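Local coordinates for endoribonuclease MazF4 (Mycobacterium tuberculosis, PDB 5XE2), which cleaves single-stranded mRNA between the first and second bases of the sequence UCGCU, as the toxin of a type II toxin-antitoxin system, at residues P6-Y12 and W23-N29; V41-R47 and L62-A68; A55-P61 and G84-T90. The contacts are given in a common frame with arbitrary orientation. Residues are numbered along the deposited sequence.

Interaction 1 of 3, residues P6-Y12 and W23-N29; sequences PLRGQVY and WLIVSNN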
loop_
_atom_site.group_PDB
_atom_site.type_symbol
_atom_site.label_atom_id
_atom_site.label_comp_id
_atom_site.label_asym_id
_atom_site.label_seq_id
_atom_site.Cartn_x
_atom_site.Cartn_y
_atom_site.Cartn_z
ATOM N N PRO A 6 -6.761 12.367 -9.924
ATOM C CA PRO A 6 -6.340 12.788 -8.583
ATOM C C PRO A 6 -4.822 12.885 -8.450
ATOM O O PRO A 6 -4.083 12.258 -9.213
ATOM C CB PRO A 6 -6.921 11.704 -7.663
ATOM C CG PRO A 6 -7.228 10.554 -8.550
ATOM C CD PRO A 6 -7.538 11.116 -9.897
ATOM N N LEU A 7 -4.378 13.677 -7.482
ATOM C CA LEU A 7 -2.962 13.942 -7.259
ATOM C C LEU A 7 -2.472 13.423 -5.910
ATOM O O LEU A 7 -3.191 13.475 -4.899
ATOM C CB LEU A 7 -2.690 15.449 -7.366
ATOM C CG LEU A 7 -3.087 16.093 -8.697
ATOM C CD1 LEU A 7 -3.007 17.611 -8.602
ATOM C CD2 LEU A 7 -2.192 15.578 -9.816
ATOM N N ARG A 8 -1.228 12.954 -5.900
ATOM C CA ARG A 8 -0.554 12.550 -4.673
ATOM C C ARG A 8 -0.595 13.715 -3.680
ATOM O O ARG A 8 -0.408 14.872 -4.070
ATOM C CB ARG A 8 0.883 12.141 -4.967
ATOM C CG ARG A 8 1.526 11.342 -3.858
ATOM C CD ARG A 8 2.810 10.673 -4.310
ATOM N NE ARG A 8 3.287 9.745 -3.291
ATOM C CZ ARG A 8 3.976 10.071 -2.195
ATOM N NH1 ARG A 8 4.309 11.336 -1.924
ATOM N NH2 ARG A 8 4.340 9.108 -1.351
ATOM N N GLY A 9 -0.916 13.417 -2.421
ATOM C CA GLY A 9 -1.052 14.454 -1.391
ATOM C C GLY A 9 -2.462 14.998 -1.180
ATOM O O GLY A 9 -2.715 15.657 -0.174
ATOM N N GLN A 10 -3.375 14.737 -2.115
ATOM C CA GLN A 10 -4.774 15.139 -1.959
ATOM C C GLN A 10 -5.541 14.186 -1.057
ATOM O O GLN A 10 -5.222 12.987 -0.982
ATOM C CB GLN A 10 -5.468 15.216 -3.307
ATOM C CG GLN A 10 -4.898 16.288 -4.221
ATOM C CD GLN A 10 -5.643 16.382 -5.540
ATOM O OE1 GLN A 10 -6.283 15.422 -5.983
ATOM N NE2 GLN A 10 -5.539 17.543 -6.196
ATOM N N VAL A 11 -6.573 14.728 -0.403
ATOM C CA VAL A 11 -7.411 13.987 0.540
ATOM C C VAL A 11 -8.866 14.023 0.073
ATOM O O VAL A 11 -9.412 15.098 -0.191
ATOM C CB VAL A 11 -7.296 14.558 1.978
ATOM C CG1 VAL A 11 -8.226 13.818 2.938
ATOM C CG2 VAL A 11 -5.859 14.474 2.479
ATOM N N TYR A 12 -9.483 12.846 -0.013
ATOM C CA TYR A 12 -10.872 12.697 -0.441
ATOM C C TYR A 12 -11.694 11.902 0.579
ATOM O O TYR A 12 -11.208 10.899 1.120
ATOM C CB TYR A 12 -10.929 11.970 -1.790
ATOM C CG TYR A 12 -10.345 12.752 -2.947
ATOM C CD1 TYR A 12 -8.980 12.699 -3.236
ATOM C CD2 TYR A 12 -11.162 13.534 -3.765
ATOM C CE1 TYR A 12 -8.442 13.405 -4.306
ATOM C CE2 TYR A 12 -10.638 14.256 -4.829
ATOM C CZ TYR A 12 -9.282 14.190 -5.102
ATOM O OH TYR A 12 -8.771 14.912 -6.160
ATOM N N TRP A 23 -9.311 9.786 3.006
ATOM C CA TRP A 23 -8.186 8.997 2.532
ATOM C C TRP A 23 -7.227 9.901 1.783
ATOM O O TRP A 23 -7.651 10.716 0.968
ATOM C CB TRP A 23 -8.664 7.876 1.606
ATOM C CG TRP A 23 -9.409 6.784 2.293
ATOM C CD1 TRP A 23 -10.736 6.770 2.609
ATOM C CD2 TRP A 23 -8.877 5.527 2.746
ATOM N NE1 TRP A 23 -11.067 5.586 3.227
ATOM C CE2 TRP A 23 -9.946 4.805 3.328
ATOM C CE3 TRP A 23 -7.602 4.942 2.720
ATOM C CZ2 TRP A 23 -9.783 3.527 3.879
ATOM C CZ3 TRP A 23 -7.436 3.673 3.267
ATOM C CH2 TRP A 23 -8.527 2.978 3.835
ATOM N N LEU A 24 -5.937 9.730 2.063
ATOM C CA LEU A 24 -4.868 10.478 1.415
ATOM C C LEU A 24 -4.250 9.684 0.266
ATOM O O LEU A 24 -3.746 8.574 0.487
ATOM C CB LEU A 24 -3.774 10.798 2.425
ATOM C CG LEU A 24 -2.481 11.366 1.829
ATOM C CD1 LEU A 24 -2.684 12.798 1.383
ATOM C CD2 LEU A 24 -1.333 11.271 2.808
ATOM N N ILE A 25 -4.213 10.288 -0.922
ATOM C CA ILE A 25 -3.666 9.628 -2.121
ATOM C C ILE A 25 -2.139 9.521 -2.000
ATOM O O ILE A 25 -1.458 10.538 -1.838
ATOM C CB ILE A 25 -3.985 10.407 -3.422
ATOM C CG1 ILE A 25 -5.497 10.662 -3.590
ATOM C CG2 ILE A 25 -3.416 9.673 -4.642
ATOM C CD1 ILE A 25 -6.354 9.417 -3.596
ATOM N N VAL A 26 -1.614 8.296 -2.083
ATOM C CA VAL A 26 -0.154 8.065 -2.037
ATOM C C VAL A 26 0.455 7.444 -3.302
ATOM O O VAL A 26 1.682 7.402 -3.438
ATOM C CB VAL A 26 0.260 7.273 -0.773
ATOM C CG1 VAL A 26 -0.036 8.110 0.473
ATOM C CG2 VAL A 26 -0.452 5.926 -0.683
ATOM N N SER A 27 -0.378 6.995 -4.235
ATOM C CA SER A 27 0.112 6.511 -5.522
ATOM C C SER A 27 0.678 7.658 -6.372
ATOM O O SER A 27 0.301 8.817 -6.208
ATOM C CB SER A 27 -0.982 5.743 -6.278
ATOM O OG SER A 27 -2.264 6.300 -6.056
ATOM N N ASN A 28 1.600 7.313 -7.265
ATOM C CA ASN A 28 2.250 8.294 -8.125
ATOM C C ASN A 28 1.271 8.901 -9.134
ATOM O O ASN A 28 0.301 8.248 -9.557
ATOM C CB ASN A 28 3.474 7.678 -8.826
ATOM C CG ASN A 28 3.099 6.718 -9.950
ATOM O OD1 ASN A 28 2.609 7.136 -11.002
ATOM N ND2 ASN A 28 3.344 5.435 -9.744
ATOM N N ASN A 29 1.533 10.141 -9.526
ATOM C CA ASN A 29 0.614 10.890 -10.390
ATOM C C ASN A 29 0.380 10.334 -11.803
ATOM O O ASN A 29 -0.702 10.512 -12.359
ATOM C CB ASN A 29 1.034 12.370 -10.451
ATOM C CG ASN A 29 0.738 13.104 -9.154
ATOM O OD1 ASN A 29 -0.135 12.693 -8.390
ATOM N ND2 ASN A 29 1.460 14.189 -8.897
HETATM O O HOH W 1 -2.819 12.378 -11.755
HETATM O O HOH W 2 1.132 15.473 -6.328
#
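The amide of Arg8 donates to Asn29 OD1 (N to OD1 2.7 Å), and the extended Arg8 side chain (t at chi1 to chi3) runs alongside residues 26-27, so that Arg8 NE donates to Val26 O at 2.8 Å, with the carbonyls of Val26 and Ser27 at the edge of the guanidinium. Arg8 NH2 has its own partner, Asn95 of the helix 88-101. Two waters add to these bonds: one bridges Pro6 O and Asn29 O, the other Arg8 O and Asn29 ND2.

From there the main chains take over. Gly9 N reaches Ile25 O (3.0 Å) and Ile25 N reaches Gln10 O (2.9 Å); beyond the non-hydrogen-bonded pair Val11-Leu24, Tyr12 and Trp23 exchange both bonds, Tyr12 N to Trp23 O at 3.0 Å and Trp23 N to Tyr12 O at 2.9 Å. These are the antiparallel strands of the hairpin 10-14/21-25, entered through a type II turn from Leu7 to Gln10. Gly9, with phi of 93°, sits where a CB would jam against the preceding carbonyl. Gln10 OE1 braces the turn, accepting from Leu7 N (3.0 Å) and Tyr12 OH (2.5 Å).

Packing splits between the faces. Val11 CG2 meets Leu24 CD1 at 3.8 Å on the side where Leu24 touches Ile94 of the helix; on the Tyr12 and Trp23 side, Ile25 CG1 lies at the edge of the Tyr12 ring, 4.1 Å from Tyr12 CD1. Because Asn29 opens a helix, its bond to Arg8 N ties that helix start to the turn leading into the first strand, so hydrogen bonding carries on past the end of the ladder.

Interaction 2 of 3, residues V41-R47 and L62-A68; sequences VRLTTTR and LTGYVNA
Val41, Leu43 and Val66 make the apolar centre: Val41 CG2 lies 3.5 Å from Val66 CG1, Leu43 CD1 3.8 Å from Val66 CG2, and Leu43 CD2 3.9 Å from Leu62 CD1. Val41 and Val66 also touch the helix 88-101, at Leu98 and Ile94. Leu43 has chi1 near -99°, between wells; Val66 is t and Val41 m.

Strands 41-44 and 65-67 run antiparallel, their axes 4.7 Å apart at 146°. Leu43 faces Val66 as a non-hydrogen-bonded pair (CA-CA 4.5 Å), and Thr44 faces Tyr65 as a hydrogen-bonded one (5.3 Å). Thr44 N to Tyr65 O and Tyr65 N to Thr44 O are both 2.8 Å, as is Asn67 N to Arg42 O. This is the pairing of strands 37-44 and 65-75 within the antiparallel sheet of the SH3-like MazF fold. Gly64, at phi 88° and psi -156°, lies beside Thr44 O, where a CB would clash.

On the other face stand Arg42, Thr44, Tyr65 and Asn67. Past the strand, Thr44 OG1 accepts from Thr46 N (2.9 Å), an ST turn that folds the chain over Tyr65 (chi1 m): Arg47 CA makes a CH-pi contact 3.9 Å from the ring centroid, and Arg47 CG lies 3.3 Å from Tyr65 OH.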
loop_
_atom_site.group_PDB
_atom_site.type_symbol
_atom_site.label_atom_id
_atom_site.label_comp_id
_atom_site.label_asym_id
_atom_site.label_seq_id
_atom_site.Cartn_x
_atom_site.Cartn_y
_atom_site.Cartn_z
ATOM N N VAL A 41 -3.988 6.033 1.879
ATOM C CA VAL A 41 -3.888 5.701 3.296
ATOM C C VAL A 41 -4.915 6.490 4.101
ATOM O O VAL A 41 -5.310 7.619 3.735
ATOM C CB VAL A 41 -2.482 5.951 3.880
ATOM C CG1 VAL A 41 -1.486 4.947 3.314
ATOM C CG2 VAL A 41 -2.017 7.386 3.653
ATOM N N ARG A 42 -5.309 5.894 5.219
ATOM C CA ARG A 42 -6.436 6.372 6.008
ATOM C C ARG A 42 -6.043 7.578 6.864
ATOM O O ARG A 42 -4.956 7.614 7.453
ATOM C CB ARG A 42 -6.956 5.240 6.900
ATOM C CG ARG A 42 -8.365 5.443 7.425
ATOM C CD ARG A 42 -8.918 4.179 8.094
ATOM N NE ARG A 42 -8.054 3.652 9.179
ATOM C CZ ARG A 42 -8.484 3.022 10.284
ATOM N NH1 ARG A 42 -9.786 2.797 10.517
ATOM N NH2 ARG A 42 -7.601 2.610 11.187
ATOM N N LEU A 43 -6.927 8.567 6.910
ATOM C CA LEU A 43 -6.843 9.627 7.912
ATOM C C LEU A 43 -7.801 9.274 9.033
ATOM O O LEU A 43 -8.934 8.835 8.767
ATOM C CB LEU A 43 -7.224 10.994 7.352
ATOM C CG LEU A 43 -6.089 11.922 6.952
ATOM C CD1 LEU A 43 -5.542 11.517 5.588
ATOM C CD2 LEU A 43 -6.597 13.362 6.944
ATOM N N THR A 44 -7.347 9.482 10.273
ATOM C CA THR A 44 -8.125 9.171 11.463
ATOM C C THR A 44 -7.949 10.252 12.533
ATOM O O THR A 44 -6.946 10.972 12.555
ATOM C CB THR A 44 -7.772 7.769 12.033
ATOM O OG1 THR A 44 -8.522 7.526 13.229
ATOM C CG2 THR A 44 -6.283 7.642 12.344
ATOM N N THR A 45 -8.961 10.361 13.393
ATOM C CA THR A 45 -8.893 11.197 14.587
ATOM C C THR A 45 -8.191 10.443 15.709
ATOM O O THR A 45 -7.774 11.062 16.697
ATOM C CB THR A 45 -10.289 11.601 15.086
ATOM O OG1 THR A 45 -11.027 10.427 15.436
ATOM C CG2 THR A 45 -11.047 12.376 14.019
ATOM N N THR A 46 -8.070 9.117 15.567
ATOM C CA THR A 46 -7.374 8.305 16.550
ATOM C C THR A 46 -5.934 8.775 16.624
ATOM O O THR A 46 -5.288 8.997 15.600
ATOM C CB THR A 46 -7.411 6.800 16.211
ATOM O OG1 THR A 46 -8.768 6.381 16.059
ATOM C CG2 THR A 46 -6.762 5.978 17.308
ATOM N N ARG A 47 -5.466 8.954 17.849
ATOM C CA ARG A 47 -4.137 9.447 18.122
ATOM C C ARG A 47 -3.256 8.285 18.549
ATOM O O ARG A 47 -3.632 7.519 19.437
ATOM C CB ARG A 47 -4.203 10.478 19.241
ATOM C CG ARG A 47 -2.849 10.967 19.709
ATOM C CD ARG A 47 -3.024 12.027 20.767
ATOM N NE ARG A 47 -1.733 12.532 21.215
ATOM C CZ ARG A 47 -1.573 13.477 22.137
ATOM N NH1 ARG A 47 -2.630 14.036 22.731
ATOM N NH2 ARG A 47 -0.343 13.864 22.467
ATOM N N LEU A 62 -6.119 19.766 7.248
ATOM C CA LEU A 62 -6.956 18.929 8.081
ATOM C C LEU A 62 -6.244 18.649 9.395
ATOM O O LEU A 62 -5.011 18.724 9.475
ATOM C CB LEU A 62 -7.254 17.620 7.350
ATOM C CG LEU A 62 -7.930 17.764 5.976
ATOM C CD1 LEU A 62 -7.632 16.584 5.072
ATOM C CD2 LEU A 62 -9.428 17.969 6.132
ATOM N N THR A 63 -7.032 18.350 10.424
ATOM C CA THR A 63 -6.496 17.886 11.708
ATOM C C THR A 63 -6.416 16.348 11.696
ATOM O O THR A 63 -6.742 15.707 10.688
ATOM C CB THR A 63 -7.326 18.430 12.897
ATOM O OG1 THR A 63 -6.571 18.315 14.110
ATOM C CG2 THR A 63 -8.654 17.701 13.063
ATOM N N GLY A 64 -5.966 15.763 12.804
ATOM C CA GLY A 64 -5.879 14.310 12.923
ATOM C C GLY A 64 -4.567 13.717 12.434
ATOM O O GLY A 64 -3.527 14.391 12.435
ATOM N N TYR A 65 -4.619 12.439 12.049
ATOM C CA TYR A 65 -3.424 11.621 11.871
ATOM C C TYR A 65 -3.565 10.741 10.648
ATOM O O TYR A 65 -4.662 10.264 10.357
ATOM C CB TYR A 65 -3.193 10.722 13.103
ATOM C CG TYR A 65 -3.098 11.499 14.394
ATOM C CD1 TYR A 65 -4.260 11.931 15.042
ATOM C CD2 TYR A 65 -1.861 11.834 14.956
ATOM C CE1 TYR A 65 -4.200 12.669 16.208
ATOM C CE2 TYR A 65 -1.789 12.570 16.138
ATOM C CZ TYR A 65 -2.967 12.987 16.753
ATOM O OH TYR A 65 -2.955 13.721 17.921
ATOM N N VAL A 66 -2.451 10.517 9.952
ATOM C CA VAL A 66 -2.396 9.580 8.836
ATOM C C VAL A 66 -1.921 8.227 9.369
ATOM O O VAL A 66 -0.868 8.150 10.010
ATOM C CB VAL A 66 -1.466 10.096 7.708
ATOM C CG1 VAL A 66 -1.204 9.024 6.658
ATOM C CG2 VAL A 66 -2.064 11.343 7.067
ATOM N N ASN A 67 -2.715 7.181 9.133
ATOM C CA ASN A 67 -2.302 5.799 9.428
ATOM C C ASN A 67 -1.706 5.144 8.168
ATOM O O ASN A 67 -2.437 4.616 7.319
ATOM C CB ASN A 67 -3.486 4.999 9.975
ATOM C CG ASN A 67 -3.152 3.529 10.223
ATOM O OD1 ASN A 67 -2.000 3.109 10.153
ATOM N ND2 ASN A 67 -4.181 2.739 10.500
ATOM N N ALA A 68 -0.378 5.186 8.056
ATOM C CA ALA A 68 0.336 4.622 6.894
ATOM C C ALA A 68 0.377 3.097 6.876
ATOM O O ALA A 68 0.771 2.517 5.866
ATOM C CB ALA A 68 1.751 5.182 6.805
#

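Interaction 3 of 3, residues A55-P61 and G84-T90; sequences AMGPSDP and GEVTPAT
A type I turn, Gly57 to Asp60, is pinned to the N-terminus of the helix 88-101, where Thr87 is the N-cap. Asp60 N closes the turn on Gly57 O at 3.0 Å. The Asp60 carboxylate (chi1 m) is satisfied at both oxygens: OD1 accepts from Thr87 N (2.8 Å) and Thr87 OG1 (2.9 Å), OD2 from Thr90 OG1 (2.5 Å) and Gly57 N (2.9 Å). Thr87, chi1 p, also accepts through OG1 from Thr90 N at 3.2 Å, the capping bond. A water donates to both Ala55 O and Thr90 OG1, 3.0 and 2.9 Å from its oxygen.

The facing CA pairs are Asp60-Val86 at 5.5 Å and Pro61-Gly84 at 5.8 Å. At Gly84 (phi 139°, psi -173°) a CB would strike Pro61 CB. The contact thus fastens the loop following strand 53-55 to the strand-to-helix junction. Beneath the polar cluster, Met56, m at chi1 and chi2, brings its CE to 3.6 Å from Val86 CG2.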
loop_
_atom_site.group_PDB
_atom_site.type_symbol
_atom_site.label_atom_id
_atom_site.label_comp_id
_atom_site.label_asym_id
_atom_site.label_seq_id
_atom_site.Cartn_x
_atom_site.Cartn_y
_atom_site.Cartn_z
ATOM N N ALA A 55 1.068 12.763 12.405
ATOM C CA ALA A 55 0.140 13.816 12.795
ATOM C C ALA A 55 0.166 14.943 11.766
ATOM O O ALA A 55 1.233 15.352 11.294
ATOM C CB ALA A 55 0.495 14.363 14.182
ATOM N N MET A 56 -1.013 15.451 11.432
ATOM C CA MET A 56 -1.121 16.648 10.619
ATOM C C MET A 56 -0.591 17.821 11.431
ATOM O O MET A 56 -0.675 17.819 12.663
ATOM C CB MET A 56 -2.570 16.913 10.226
ATOM C CG MET A 56 -3.199 15.871 9.317
ATOM S SD MET A 56 -2.321 15.671 7.749
ATOM C CE MET A 56 -3.564 14.852 6.773
ATOM N N GLY A 57 -0.036 18.803 10.732
ATOM C CA GLY A 57 0.614 19.953 11.355
ATOM C C GLY A 57 -0.192 21.228 11.206
ATOM O O GLY A 57 -1.201 21.253 10.488
ATOM N N PRO A 58 0.263 22.312 11.866
ATOM C CA PRO A 58 -0.503 23.555 11.871
ATOM C C PRO A 58 -0.668 24.210 10.495
ATOM O O PRO A 58 -1.543 25.052 10.354
ATOM C CB PRO A 58 0.287 24.459 12.827
ATOM C CG PRO A 58 1.672 23.921 12.811
ATOM C CD PRO A 58 1.531 22.440 12.610
ATOM N N SER A 59 0.143 23.821 9.502
ATOM C CA SER A 59 0.010 24.309 8.124
ATOM C C SER A 59 -0.815 23.410 7.203
ATOM O O SER A 59 -1.091 23.804 6.074
ATOM C CB SER A 59 1.399 24.512 7.512
ATOM O OG SER A 59 2.168 25.398 8.310
ATOM N N ASP A 60 -1.193 22.209 7.661
ATOM C CA ASP A 60 -1.976 21.286 6.832
ATOM C C ASP A 60 -3.454 21.664 6.840
ATOM O O ASP A 60 -3.909 22.317 7.770
ATOM C CB ASP A 60 -1.799 19.834 7.295
ATOM C CG ASP A 60 -0.439 19.294 6.961
ATOM O OD1 ASP A 60 -0.072 19.304 5.767
ATOM O OD2 ASP A 60 0.275 18.891 7.898
ATOM N N PRO A 61 -4.206 21.249 5.805
ATOM C CA PRO A 61 -5.631 21.583 5.674
ATOM C C PRO A 61 -6.590 20.836 6.614
ATOM O O PRO A 61 -7.759 21.214 6.717
ATOM C CB PRO A 61 -5.936 21.180 4.227
ATOM C CG PRO A 61 -4.978 20.074 3.958
ATOM C CD PRO A 61 -3.711 20.561 4.597
ATOM N N GLY A 84 -8.640 18.785 0.509
ATOM C CA GLY A 84 -7.446 19.604 0.525
ATOM C C GLY A 84 -6.211 18.798 0.196
ATOM O O GLY A 84 -6.292 17.620 -0.167
ATOM N N GLU A 85 -5.072 19.465 0.337
ATOM C CA GLU A 85 -3.783 18.951 -0.069
ATOM C C GLU A 85 -2.804 19.090 1.092
ATOM O O GLU A 85 -2.641 20.174 1.653
ATOM C CB GLU A 85 -3.291 19.736 -1.273
ATOM C CG GLU A 85 -2.040 19.169 -1.919
ATOM C CD GLU A 85 -1.697 19.849 -3.230
ATOM O OE1 GLU A 85 -2.496 20.692 -3.709
ATOM O OE2 GLU A 85 -0.620 19.531 -3.786
ATOM N N VAL A 86 -2.164 17.978 1.438
ATOM C CA VAL A 86 -1.200 17.932 2.526
ATOM C C VAL A 86 0.074 18.664 2.102
ATOM O O VAL A 86 0.445 18.651 0.919
ATOM C CB VAL A 86 -0.947 16.457 2.932
ATOM C CG1 VAL A 86 0.229 16.317 3.870
ATOM C CG2 VAL A 86 -2.201 15.895 3.586
ATOM N N THR A 87 0.727 19.322 3.058
ATOM C CA THR A 87 1.930 20.107 2.761
ATOM C C THR A 87 3.081 19.177 2.343
ATOM O O THR A 87 3.093 18.001 2.725
ATOM C CB THR A 87 2.392 20.938 3.967
ATOM O OG1 THR A 87 2.613 20.074 5.086
ATOM C CG2 THR A 87 1.363 22.011 4.330
ATOM N N PRO A 88 4.037 19.687 1.539
ATOM C CA PRO A 88 5.227 18.895 1.228
ATOM C C PRO A 88 5.996 18.408 2.450
ATOM O O PRO A 88 6.479 17.280 2.444
ATOM C CB PRO A 88 6.074 19.859 0.405
ATOM C CG PRO A 88 5.064 20.687 -0.314
ATOM C CD PRO A 88 3.946 20.881 0.675
ATOM N N ALA A 89 6.104 19.243 3.483
ATOM C CA ALA A 89 6.717 18.834 4.747
ATOM C C ALA A 89 6.028 17.608 5.346
ATOM O O ALA A 89 6.687 16.631 5.686
ATOM C CB ALA A 89 6.694 19.979 5.756
ATOM N N THR A 90 4.706 17.662 5.480
ATOM C CA THR A 90 3.969 16.523 6.038
ATOM C C THR A 90 4.050 15.293 5.111
ATOM O O THR A 90 4.164 14.173 5.602
ATOM C CB THR A 90 2.519 16.900 6.400
ATOM O OG1 THR A 90 2.539 17.909 7.420
ATOM C CG2 THR A 90 1.724 15.686 6.926
HETATM O O HOH W 3 3.340 17.079 10.095
#

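The three contacts share one antiparallel sheet, ordered 53-55, 65-75, 37-44, 21-25, 10-14, 82-85. Interaction 1 comes first in the chain, whereas the segments of interactions 2 and 3 alternate. The centres of interactions 1 and 2 lie about 14 Å apart. Those of interactions 1 and 3 are about 13 Å apart, and those of interactions 2 and 3 about 11 Å. Leu24 N to Val41 O (2.8 Å) probably bonds the first to the second; Gly9 O to Val86 N and Val11 N to Gly84 O (each 2.9 Å) probably bond it to the third. Met56 CE meets Leu43 CD2 at 3.4 Å, an arrangement consistent with the sheet curling around a shared apolar interior beside helix 88-101, as in the family's SH3-like fold.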